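Local coordinates for protein tryptophan--tRNA ligase (Aeropyrum pernix, PDB 3A04) that joins L-tryptophan to its cognate tRNA at the expense of ATP, as a class I aminoacyl-tRNA synthetase of a hyperthermophilic archaeon, at residues 304-309 and 318-323; 86-91 and 310-315; 147-152 and 156-161. All coordinates share one frame; numbering follows the deposited sequence.

Interactions 1 and 2 adjoin, with centres about 12 Å apart, and both draw on helix 304-313: its first half packs on helix 317-328, its second half on helix 85-99. Along the chain their segments alternate, 86-91, 304-309, 310-315 and then 318-323, and the Met308 O to Leu313 N approach of 2.9 Å probably bonds one to the other. Interaction 3 lies within the 218 residues between the two segments of interaction 2, its centre about 29 Å from that contact and about 41 Å from interaction 1. It sits at 147-150, an edge strand of the sheet, beside the second subunit. The three thus run from the iron-sulfur region, past the 'HIGH' motif, to the dimer interface.

Interaction 1. Residues 304-309 and 318-323; sequences SVYHMD and GEVKHI. With CD (cadmium ion), chain D.
Tyr306 and Asp309 face Ile323 and Val320 across two nearly antiparallel helical segments, whose axes lie 10.5 Å apart at 168°. Helices 304-313 and 317-328 follow one another through a short turn and form a helical hairpin beside the iron-sulfur cluster. The CA atoms of Asp309 and Val320 are 6.5 Å apart, and no hydrogen bond crosses the contact, which is held by buried side-chain packing. A first torsion of 179° sends the Tyr306 ring across the gap. Its CE1 meets Val320 CG2 at 3.7 Å, the two side chains crossing at about a right angle, while Ile323 CG2 lies at the ring edge, 4.0 Å from Tyr306 CD1. The same Val320 methyl touches Asp309 CB at 3.8 Å, so CG2 touches both residues of helix 304-313. At the far end of the ring the phenol hydroxyl bonds to Pro8 O, which ties the N-terminal region to the hairpin. Tyr306 and Val305 also touch the iron-sulfur cluster, whose pocket includes Cys303, Cys327, Cys334 and Cys337, and Ile323 leans on Cys337. His307 points away from the second helix. Its ring is held by ND1, bonded to Cys303 O, which leaves NE2 to bind a cadmium ion that also carries two waters; the His307 NE2 to cadmium distance is 2.5 Å.

Interaction 2. Residues 86-91 and 310-315; sequences GHKLTV and LYHLMP
Lys88 reaches from helix 85-99 to the imidazole of His312. CB sets out toward the other helix with CG anti to the backbone N (chi1 167°), and the chain stays extended through CD and CE. CG lies 3.9 Å from His312 CE1, CD and CE both pass close to ND1, and the chain slides along the histidine in the opposite sense to it. A bend at the last torsion (chi4 -52°) then turns NZ onto the ring edge, where it donates to His312 ND1 at 2.8 Å, 14° out of the imidazole plane. NZ also donates to water 3, which in turn donates to His312 O, so it holds the ring directly and the backbone O through the water; it also forms a salt bridge with Asp92 and a cation-pi contact with Phe348. Were Lys88 replaced by an alanine, His312 ND1 would probably lose its donor and Asp92 this salt-bridge partner. Beside this polar link, Leu89 CD2 sits in the plane of the Tyr311 ring at its edge, 3.8 Å from Tyr311 CD2. Tyr311 and His312 lie in a wider pi-type turn at the end of helix 304-313. The arrangement joins that helix to the one carrying the last residues of the 'HIGH' region, a signature of the class I synthetase catalytic fold.

Interaction 3. Residues 147-152 and 156-161; sequences EFYFQT and TPYFRL
Tyr158 has the most surface buried here and meets Tyr149 and Gln151 where the sheet of the class I nucleotide-binding (Rossmann-like) fold gives way to a helix. Strand 147-150 is an edge strand of the sheet, running parallel to 103-108, and after a short loop helix 156-165 places Tyr158 back over the strand end. With chi1 at 163° the Tyr158 ring swings off the helix toward the strand. Tyr149 presents its edge to the face of that ring in an offset edge-to-face pair, centroids 5.9 Å apart and planes at 77°; the nearest carbons, the CE1 atoms of Tyr149 and Tyr158, are 4.1 Å apart. Gln151 comes in at the hydroxyl end, while its backbone O approaches Tyr158 CE2 obliquely at 3.5 Å. No hydrogen bond links the two segments directly. Instead all three polar ends converge on the carboxylate of Asp195 from helix 183-197: both tyrosine hydroxyls bond to OD1, and Gln151 NE2 to OD2. Together these bonds hold both hydroxyls in place and fix the turn of the Gln151 amide, and would probably favour an ionised aspartate. His198 packs against both rings. Both segments also reach the dimer interface: Arg160 NE bonds to Thr152 O of the second subunit, and Gln151 O to Gln163 NE2 of that subunit. Within the cluster, Gln151 CG touches Tyr158 OH at 3.4 Å, and beyond it the extended side chain carries OE1 to the backbone N of Glu112.

Interaction 1. Residues 304-309 and 318-323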
loop_
_atom_site.group_PDB
_atom_site.type_symbol
_atom_site.label_atom_id
_atom_site.label_comp_id
_atom_site.label_asym_id
_atom_site.label_seq_id
_atom_site.Cartn_x
_atom_site.Cartn_y
_atom_site.Cartn_z
ATOM N N SER A 304 25.920 -31.728 10.908
ATOM C CA SER A 304 25.187 -30.557 11.445
ATOM C C SER A 304 25.680 -30.188 12.879
ATOM O O SER A 304 25.450 -29.093 13.361
ATOM C CB SER A 304 23.692 -30.868 11.397
ATOM O OG SER A 304 23.381 -31.741 12.447
ATOM N N VAL A 305 26.402 -31.098 13.555
ATOM C CA VAL A 305 26.995 -30.761 14.869
ATOM C C VAL A 305 28.182 -29.835 14.660
ATOM O O VAL A 305 28.303 -28.764 15.298
ATOM C CB VAL A 305 27.464 -32.038 15.614
ATOM C CG1 VAL A 305 28.234 -31.622 16.943
ATOM C CG2 VAL A 305 26.250 -32.952 15.907
ATOM N N TYR A 306 29.017 -30.212 13.704
ATOM C CA TYR A 306 30.163 -29.422 13.351
ATOM C C TYR A 306 29.717 -28.041 12.844
ATOM O O TYR A 306 30.326 -27.021 13.178
ATOM C CB TYR A 306 31.030 -30.135 12.279
ATOM C CG TYR A 306 32.219 -29.289 11.880
ATOM C CD1 TYR A 306 33.275 -29.056 12.792
ATOM C CD2 TYR A 306 32.258 -28.619 10.641
ATOM C CE1 TYR A 306 34.379 -28.176 12.444
ATOM C CE2 TYR A 306 33.349 -27.748 10.293
ATOM C CZ TYR A 306 34.399 -27.551 11.196
ATOM O OH TYR A 306 35.474 -26.738 10.844
ATOM N N HIS A 307 28.662 -27.989 12.029
ATOM C CA HIS A 307 28.154 -26.647 11.638
ATOM C C HIS A 307 27.578 -25.821 12.792
ATOM O O HIS A 307 27.728 -24.633 12.806
ATOM C CB HIS A 307 27.185 -26.793 10.464
ATOM C CG HIS A 307 27.886 -27.138 9.207
ATOM N ND1 HIS A 307 28.154 -28.446 8.844
ATOM C CD2 HIS A 307 28.479 -26.353 8.264
ATOM C CE1 HIS A 307 28.803 -28.452 7.684
ATOM N NE2 HIS A 307 29.027 -27.199 7.328
ATOM N N MET A 308 26.948 -26.449 13.778
ATOM C CA MET A 308 26.566 -25.710 14.983
ATOM C C MET A 308 27.830 -25.119 15.655
ATOM O O MET A 308 27.831 -23.988 16.113
ATOM C CB MET A 308 25.896 -26.659 16.011
ATOM C CG MET A 308 24.392 -26.878 15.769
ATOM S SD MET A 308 23.368 -25.404 16.058
ATOM C CE MET A 308 23.385 -25.121 17.828
ATOM N N ASP A 309 28.901 -25.915 15.793
ATOM C CA ASP A 309 30.176 -25.358 16.342
ATOM C C ASP A 309 30.727 -24.220 15.504
ATOM O O ASP A 309 31.136 -23.196 16.005
ATOM C CB ASP A 309 31.257 -26.485 16.378
ATOM C CG ASP A 309 30.978 -27.519 17.464
ATOM O OD1 ASP A 309 30.281 -27.186 18.427
ATOM O OD2 ASP A 309 31.430 -28.663 17.328
ATOM N N GLY A 318 40.712 -21.700 16.914
ATOM C CA GLY A 318 41.553 -22.835 17.293
ATOM C C GLY A 318 40.719 -23.990 17.753
ATOM O O GLY A 318 40.933 -25.136 17.365
ATOM N N GLU A 319 39.707 -23.680 18.566
ATOM C CA GLU A 319 38.890 -24.712 19.182
ATOM C C GLU A 319 38.046 -25.473 18.131
ATOM O O GLU A 319 37.925 -26.704 18.156
ATOM C CB GLU A 319 38.004 -24.014 20.218
ATOM C CG GLU A 319 37.073 -24.919 20.950
ATOM C CD GLU A 319 36.543 -24.295 22.258
ATOM O OE1 GLU A 319 36.664 -23.073 22.505
ATOM O OE2 GLU A 319 36.017 -25.069 23.064
ATOM N N VAL A 320 37.460 -24.730 17.181
ATOM C CA VAL A 320 36.684 -25.401 16.154
ATOM C C VAL A 320 37.591 -26.126 15.142
ATOM O O VAL A 320 37.252 -27.221 14.686
ATOM C CB VAL A 320 35.594 -24.446 15.520
ATOM C CG1 VAL A 320 36.233 -23.414 14.646
ATOM C CG2 VAL A 320 34.541 -25.268 14.782
ATOM N N LYS A 321 38.767 -25.551 14.827
ATOM C CA LYS A 321 39.811 -26.313 14.062
ATOM C C LYS A 321 40.181 -27.664 14.711
ATOM O O LYS A 321 40.291 -28.697 14.047
ATOM C CB LYS A 321 41.101 -25.483 13.870
ATOM C CG LYS A 321 40.941 -24.145 13.112
ATOM C CD LYS A 321 42.326 -23.476 12.718
ATOM C CE LYS A 321 43.049 -22.723 13.887
ATOM N NZ LYS A 321 44.178 -23.479 14.629
ATOM N N HIS A 322 40.313 -27.670 16.033
ATOM C CA HIS A 322 40.654 -28.893 16.729
ATOM C C HIS A 322 39.552 -29.896 16.589
ATOM O O HIS A 322 39.816 -31.099 16.411
ATOM C CB HIS A 322 40.911 -28.618 18.208
ATOM C CG HIS A 322 41.278 -29.848 18.993
ATOM N ND1 HIS A 322 42.571 -30.348 19.050
ATOM C CD2 HIS A 322 40.521 -30.664 19.772
ATOM C CE1 HIS A 322 42.589 -31.418 19.830
ATOM N NE2 HIS A 322 41.361 -31.629 20.282
ATOM N N ILE A 323 38.284 -29.449 16.632
ATOM C CA ILE A 323 37.237 -30.424 16.380
ATOM C C ILE A 323 37.379 -31.030 14.981
ATOM O O ILE A 323 37.204 -32.236 14.807
ATOM C CB ILE A 323 35.764 -29.866 16.510
ATOM C CG1 ILE A 323 35.420 -29.495 17.961
ATOM C CG2 ILE A 323 34.769 -30.945 15.972
ATOM C CD1 ILE A 323 35.629 -30.635 18.998
HETATM CD CD CD D . 29.828 -26.115 5.247
HETATM O O HOH W 1 27.918 -26.040 4.604
HETATM O O HOH W 2 30.246 -23.656 6.110
#

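Interaction 2. Residues 86-91 and 310-315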
loop_
_atom_site.group_PDB
_atom_site.type_symbol
_atom_site.label_atom_id
_atom_site.label_comp_id
_atom_site.label_asym_id
_atom_site.label_seq_id
_atom_site.Cartn_x
_atom_site.Cartn_y
_atom_site.Cartn_z
ATOM N N GLY A 86 18.757 -19.997 13.182
ATOM C CA GLY A 86 18.742 -19.314 11.846
ATOM C C GLY A 86 18.602 -17.799 12.094
ATOM O O GLY A 86 19.333 -16.992 11.565
ATOM N N HIS A 87 17.671 -17.419 12.957
ATOM C CA HIS A 87 17.450 -16.013 13.246
ATOM C C HIS A 87 18.657 -15.482 13.976
ATOM O O HIS A 87 19.110 -14.336 13.728
ATOM C CB HIS A 87 16.171 -15.790 14.090
ATOM C CG HIS A 87 14.907 -16.346 13.483
ATOM N ND1 HIS A 87 14.155 -17.346 14.079
ATOM C CD2 HIS A 87 14.264 -16.048 12.325
ATOM C CE1 HIS A 87 13.087 -17.605 13.335
ATOM N NE2 HIS A 87 13.097 -16.778 12.296
ATOM N N LYS A 88 19.243 -16.274 14.897
ATOM C CA LYS A 88 20.376 -15.747 15.628
ATOM C C LYS A 88 21.530 -15.330 14.721
ATOM O O LYS A 88 22.257 -14.369 15.061
ATOM C CB LYS A 88 20.880 -16.796 16.703
ATOM C CG LYS A 88 22.260 -16.495 17.319
ATOM C CD LYS A 88 22.547 -17.503 18.508
ATOM C CE LYS A 88 23.948 -17.304 19.153
ATOM N NZ LYS A 88 24.946 -17.315 18.094
ATOM N N LEU A 89 21.760 -16.108 13.659
ATOM C CA LEU A 89 22.868 -15.781 12.736
ATOM C C LEU A 89 22.672 -14.385 12.160
ATOM O O LEU A 89 23.650 -13.617 12.000
ATOM C CB LEU A 89 22.867 -16.783 11.577
ATOM C CG LEU A 89 23.920 -16.617 10.480
ATOM C CD1 LEU A 89 25.254 -16.710 11.119
ATOM C CD2 LEU A 89 23.729 -17.717 9.455
ATOM N N THR A 90 21.435 -14.028 11.805
ATOM C CA THR A 90 21.210 -12.676 11.300
ATOM C C THR A 90 21.477 -11.635 12.388
ATOM O O THR A 90 22.176 -10.657 12.118
ATOM C CB THR A 90 19.811 -12.523 10.812
ATOM O OG1 THR A 90 19.679 -13.325 9.665
ATOM C CG2 THR A 90 19.485 -11.037 10.422
ATOM N N VAL A 91 20.941 -11.844 13.614
ATOM C CA VAL A 91 21.107 -10.843 14.692
ATOM C C VAL A 91 22.555 -10.698 15.078
ATOM O O VAL A 91 23.017 -9.614 15.444
ATOM C CB VAL A 91 20.247 -11.233 15.960
ATOM C CG1 VAL A 91 20.422 -10.267 17.093
ATOM C CG2 VAL A 91 18.781 -11.200 15.535
ATOM N N LEU A 310 30.704 -24.406 14.185
ATOM C CA LEU A 310 31.297 -23.415 13.279
ATOM C C LEU A 310 30.482 -22.073 13.236
ATOM O O LEU A 310 31.073 -20.960 13.147
ATOM C CB LEU A 310 31.325 -24.057 11.858
ATOM C CG LEU A 310 32.194 -23.241 10.865
ATOM C CD1 LEU A 310 33.749 -23.396 11.065
ATOM C CD2 LEU A 310 31.708 -23.572 9.476
ATOM N N TYR A 311 29.136 -22.177 13.291
ATOM C CA TYR A 311 28.277 -20.983 13.079
ATOM C C TYR A 311 28.021 -20.256 14.390
ATOM O O TYR A 311 27.794 -19.049 14.367
ATOM C CB TYR A 311 26.911 -21.363 12.484
ATOM C CG TYR A 311 26.861 -21.447 11.007
ATOM C CD1 TYR A 311 27.604 -22.402 10.341
ATOM C CD2 TYR A 311 26.109 -20.520 10.250
ATOM C CE1 TYR A 311 27.599 -22.479 8.925
ATOM C CE2 TYR A 311 26.067 -20.608 8.853
ATOM C CZ TYR A 311 26.803 -21.599 8.213
ATOM O OH TYR A 311 26.808 -21.726 6.852
ATOM N N HIS A 312 28.055 -20.992 15.505
ATOM C CA HIS A 312 27.654 -20.474 16.840
ATOM C C HIS A 312 28.477 -20.863 18.042
ATOM O O HIS A 312 28.777 -20.009 18.852
ATOM C CB HIS A 312 26.214 -20.917 17.169
ATOM C CG HIS A 312 25.231 -20.504 16.112
ATOM N ND1 HIS A 312 24.800 -19.201 16.004
ATOM C CD2 HIS A 312 24.665 -21.191 15.083
ATOM C CE1 HIS A 312 23.957 -19.111 14.979
ATOM N NE2 HIS A 312 23.871 -20.303 14.398
ATOM N N LEU A 313 28.673 -22.159 18.258
ATOM C CA LEU A 313 29.050 -22.625 19.646
ATOM C C LEU A 313 30.546 -22.443 20.000
ATOM O O LEU A 313 30.913 -22.367 21.193
ATOM C CB LEU A 313 28.641 -24.110 19.869
ATOM C CG LEU A 313 27.153 -24.410 19.707
ATOM C CD1 LEU A 313 26.853 -25.932 19.816
ATOM C CD2 LEU A 313 26.258 -23.432 20.612
ATOM N N MET A 314 31.377 -22.362 18.951
ATOM C CA MET A 314 32.823 -22.224 19.101
ATOM C C MET A 314 33.366 -21.009 18.326
ATOM O O MET A 314 33.881 -21.179 17.232
ATOM C CB MET A 314 33.550 -23.500 18.638
ATOM C CG MET A 314 33.260 -24.700 19.522
ATOM S SD MET A 314 34.010 -26.284 18.977
ATOM C CE MET A 314 33.373 -27.393 20.244
ATOM N N PRO A 315 33.195 -19.791 18.880
ATOM C CA PRO A 315 33.738 -18.602 18.242
ATOM C C PRO A 315 35.259 -18.622 18.104
ATOM O O PRO A 315 35.820 -17.863 17.283
ATOM C CB PRO A 315 33.341 -17.477 19.191
ATOM C CG PRO A 315 32.929 -18.183 20.475
ATOM C CD PRO A 315 32.296 -19.423 19.987
HETATM O O HOH W 3 27.952 -17.283 18.434
#

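Interaction 3. Residues 147-152 and 156-161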
loop_
_atom_site.group_PDB
_atom_site.type_symbol
_atom_site.label_atom_id
_atom_site.label_comp_id
_atom_site.label_asym_id
_atom_site.label_seq_id
_atom_site.Cartn_x
_atom_site.Cartn_y
_atom_site.Cartn_z
ATOM N N GLU A 147 16.559 0.635 16.080
ATOM C CA GLU A 147 15.204 1.169 15.750
ATOM C C GLU A 147 14.315 0.039 15.291
ATOM O O GLU A 147 14.449 -0.445 14.146
ATOM C CB GLU A 147 15.367 2.272 14.712
ATOM C CG GLU A 147 14.002 3.017 14.346
ATOM C CD GLU A 147 14.229 4.444 13.827
ATOM O OE1 GLU A 147 15.200 5.157 14.290
ATOM O OE2 GLU A 147 13.439 4.856 12.934
ATOM N N PHE A 148 13.431 -0.449 16.156
ATOM C CA PHE A 148 12.495 -1.521 15.773
ATOM C C PHE A 148 11.211 -0.832 15.297
ATOM O O PHE A 148 10.814 0.161 15.916
ATOM C CB PHE A 148 12.085 -2.346 16.992
ATOM C CG PHE A 148 13.274 -3.095 17.670
ATOM C CD1 PHE A 148 13.659 -4.350 17.209
ATOM C CD2 PHE A 148 13.968 -2.523 18.733
ATOM C CE1 PHE A 148 14.739 -5.072 17.815
ATOM C CE2 PHE A 148 15.057 -3.256 19.381
ATOM C CZ PHE A 148 15.412 -4.510 18.899
ATOM N N TYR A 149 10.492 -1.450 14.322
ATOM C CA TYR A 149 9.220 -0.905 13.916
ATOM C C TYR A 149 8.373 -1.936 13.296
ATOM O O TYR A 149 8.910 -2.988 12.802
ATOM C CB TYR A 149 9.425 0.307 12.967
ATOM C CG TYR A 149 9.882 -0.087 11.581
ATOM C CD1 TYR A 149 8.943 -0.431 10.576
ATOM C CD2 TYR A 149 11.251 -0.151 11.311
ATOM C CE1 TYR A 149 9.400 -0.793 9.232
ATOM C CE2 TYR A 149 11.760 -0.525 10.006
ATOM C CZ TYR A 149 10.782 -0.830 8.994
ATOM O OH TYR A 149 11.186 -1.248 7.749
ATOM N N PHE A 150 7.068 -1.627 13.219
ATOM C CA PHE A 150 6.082 -2.497 12.571
ATOM C C PHE A 150 5.750 -1.882 11.203
ATOM O O PHE A 150 5.595 -0.652 11.130
ATOM C CB PHE A 150 4.760 -2.550 13.342
ATOM C CG PHE A 150 4.866 -3.232 14.668
ATOM C CD1 PHE A 150 4.720 -4.612 14.769
ATOM C CD2 PHE A 150 5.130 -2.501 15.828
ATOM C CE1 PHE A 150 4.805 -5.267 16.081
ATOM C CE2 PHE A 150 5.236 -3.180 17.132
ATOM C CZ PHE A 150 5.073 -4.501 17.219
ATOM N N GLN A 151 5.701 -2.732 10.184
ATOM C CA GLN A 151 5.286 -2.338 8.828
ATOM C C GLN A 151 3.928 -1.603 8.885
ATOM O O GLN A 151 3.724 -0.706 8.084
ATOM C CB GLN A 151 5.064 -3.528 7.885
ATOM C CG GLN A 151 6.381 -4.271 7.527
ATOM C CD GLN A 151 6.114 -5.510 6.680
ATOM O OE1 GLN A 151 5.083 -6.157 6.775
ATOM N NE2 GLN A 151 7.109 -5.866 5.884
ATOM N N THR A 152 3.074 -1.938 9.836
ATOM C CA THR A 152 1.740 -1.384 9.828
ATOM C C THR A 152 1.724 -0.136 10.716
ATOM O O THR A 152 0.644 0.428 10.961
ATOM C CB THR A 152 0.619 -2.342 10.324
ATOM O OG1 THR A 152 0.879 -2.700 11.684
ATOM C CG2 THR A 152 0.453 -3.619 9.425
ATOM N N THR A 156 3.660 8.005 7.299
ATOM C CA THR A 156 3.336 8.464 5.946
ATOM C C THR A 156 4.428 8.364 4.912
ATOM O O THR A 156 4.174 7.859 3.832
ATOM C CB THR A 156 2.691 9.908 6.004
ATOM O OG1 THR A 156 1.471 9.777 6.723
ATOM C CG2 THR A 156 2.322 10.369 4.555
ATOM N N PRO A 157 5.634 8.865 5.210
ATOM C CA PRO A 157 6.638 8.845 4.130
ATOM C C PRO A 157 7.011 7.403 3.662
ATOM O O PRO A 157 7.289 7.147 2.446
ATOM C CB PRO A 157 7.868 9.586 4.745
ATOM C CG PRO A 157 7.426 10.135 6.060
ATOM C CD PRO A 157 6.099 9.523 6.453
ATOM N N TYR A 158 6.989 6.458 4.603
ATOM C CA TYR A 158 7.334 5.043 4.309
ATOM C C TYR A 158 6.234 4.510 3.449
ATOM O O TYR A 158 6.424 3.866 2.479
ATOM C CB TYR A 158 7.276 4.269 5.649
ATOM C CG TYR A 158 7.208 2.768 5.596
ATOM C CD1 TYR A 158 8.376 2.019 5.460
ATOM C CD2 TYR A 158 6.036 2.101 5.868
ATOM C CE1 TYR A 158 8.335 0.623 5.493
ATOM C CE2 TYR A 158 5.980 0.739 5.907
ATOM C CZ TYR A 158 7.117 0.008 5.793
ATOM O OH TYR A 158 7.000 -1.360 5.862
ATOM N N PHE A 159 5.010 4.775 3.807
ATOM C CA PHE A 159 3.945 4.223 3.014
ATOM C C PHE A 159 3.843 4.923 1.642
ATOM O O PHE A 159 3.483 4.313 0.689
ATOM C CB PHE A 159 2.443 4.155 3.598
ATOM C CG PHE A 159 1.562 3.148 2.858
ATOM C CD1 PHE A 159 1.704 1.792 3.034
ATOM C CD2 PHE A 159 0.576 3.560 1.978
ATOM C CE1 PHE A 159 0.915 0.924 2.344
ATOM C CE2 PHE A 159 -0.204 2.639 1.318
ATOM C CZ PHE A 159 -0.004 1.358 1.506
ATOM N N ARG A 160 4.158 6.195 1.577
ATOM C CA ARG A 160 4.156 6.851 0.256
ATOM C C ARG A 160 5.129 6.158 -0.707
ATOM O O ARG A 160 4.870 6.049 -1.911
ATOM C CB ARG A 160 4.557 8.312 0.414
ATOM C CG ARG A 160 4.347 9.103 -0.905
ATOM C CD ARG A 160 4.662 10.612 -0.695
ATOM N NE ARG A 160 3.958 11.217 0.402
ATOM C CZ ARG A 160 4.498 12.080 1.255
ATOM N NH1 ARG A 160 5.767 12.428 1.140
ATOM N NH2 ARG A 160 3.751 12.602 2.206
ATOM N N LEU A 161 6.264 5.628 -0.211
ATOM C CA LEU A 161 7.103 4.955 -1.165
ATOM C C LEU A 161 6.417 3.755 -1.761
ATOM O O LEU A 161 6.673 3.421 -2.919
ATOM C CB LEU A 161 8.444 4.436 -0.475
ATOM C CG LEU A 161 9.422 5.548 -0.021
ATOM C CD1 LEU A 161 10.534 4.886 0.837
ATOM C CD2 LEU A 161 10.001 6.194 -1.298
#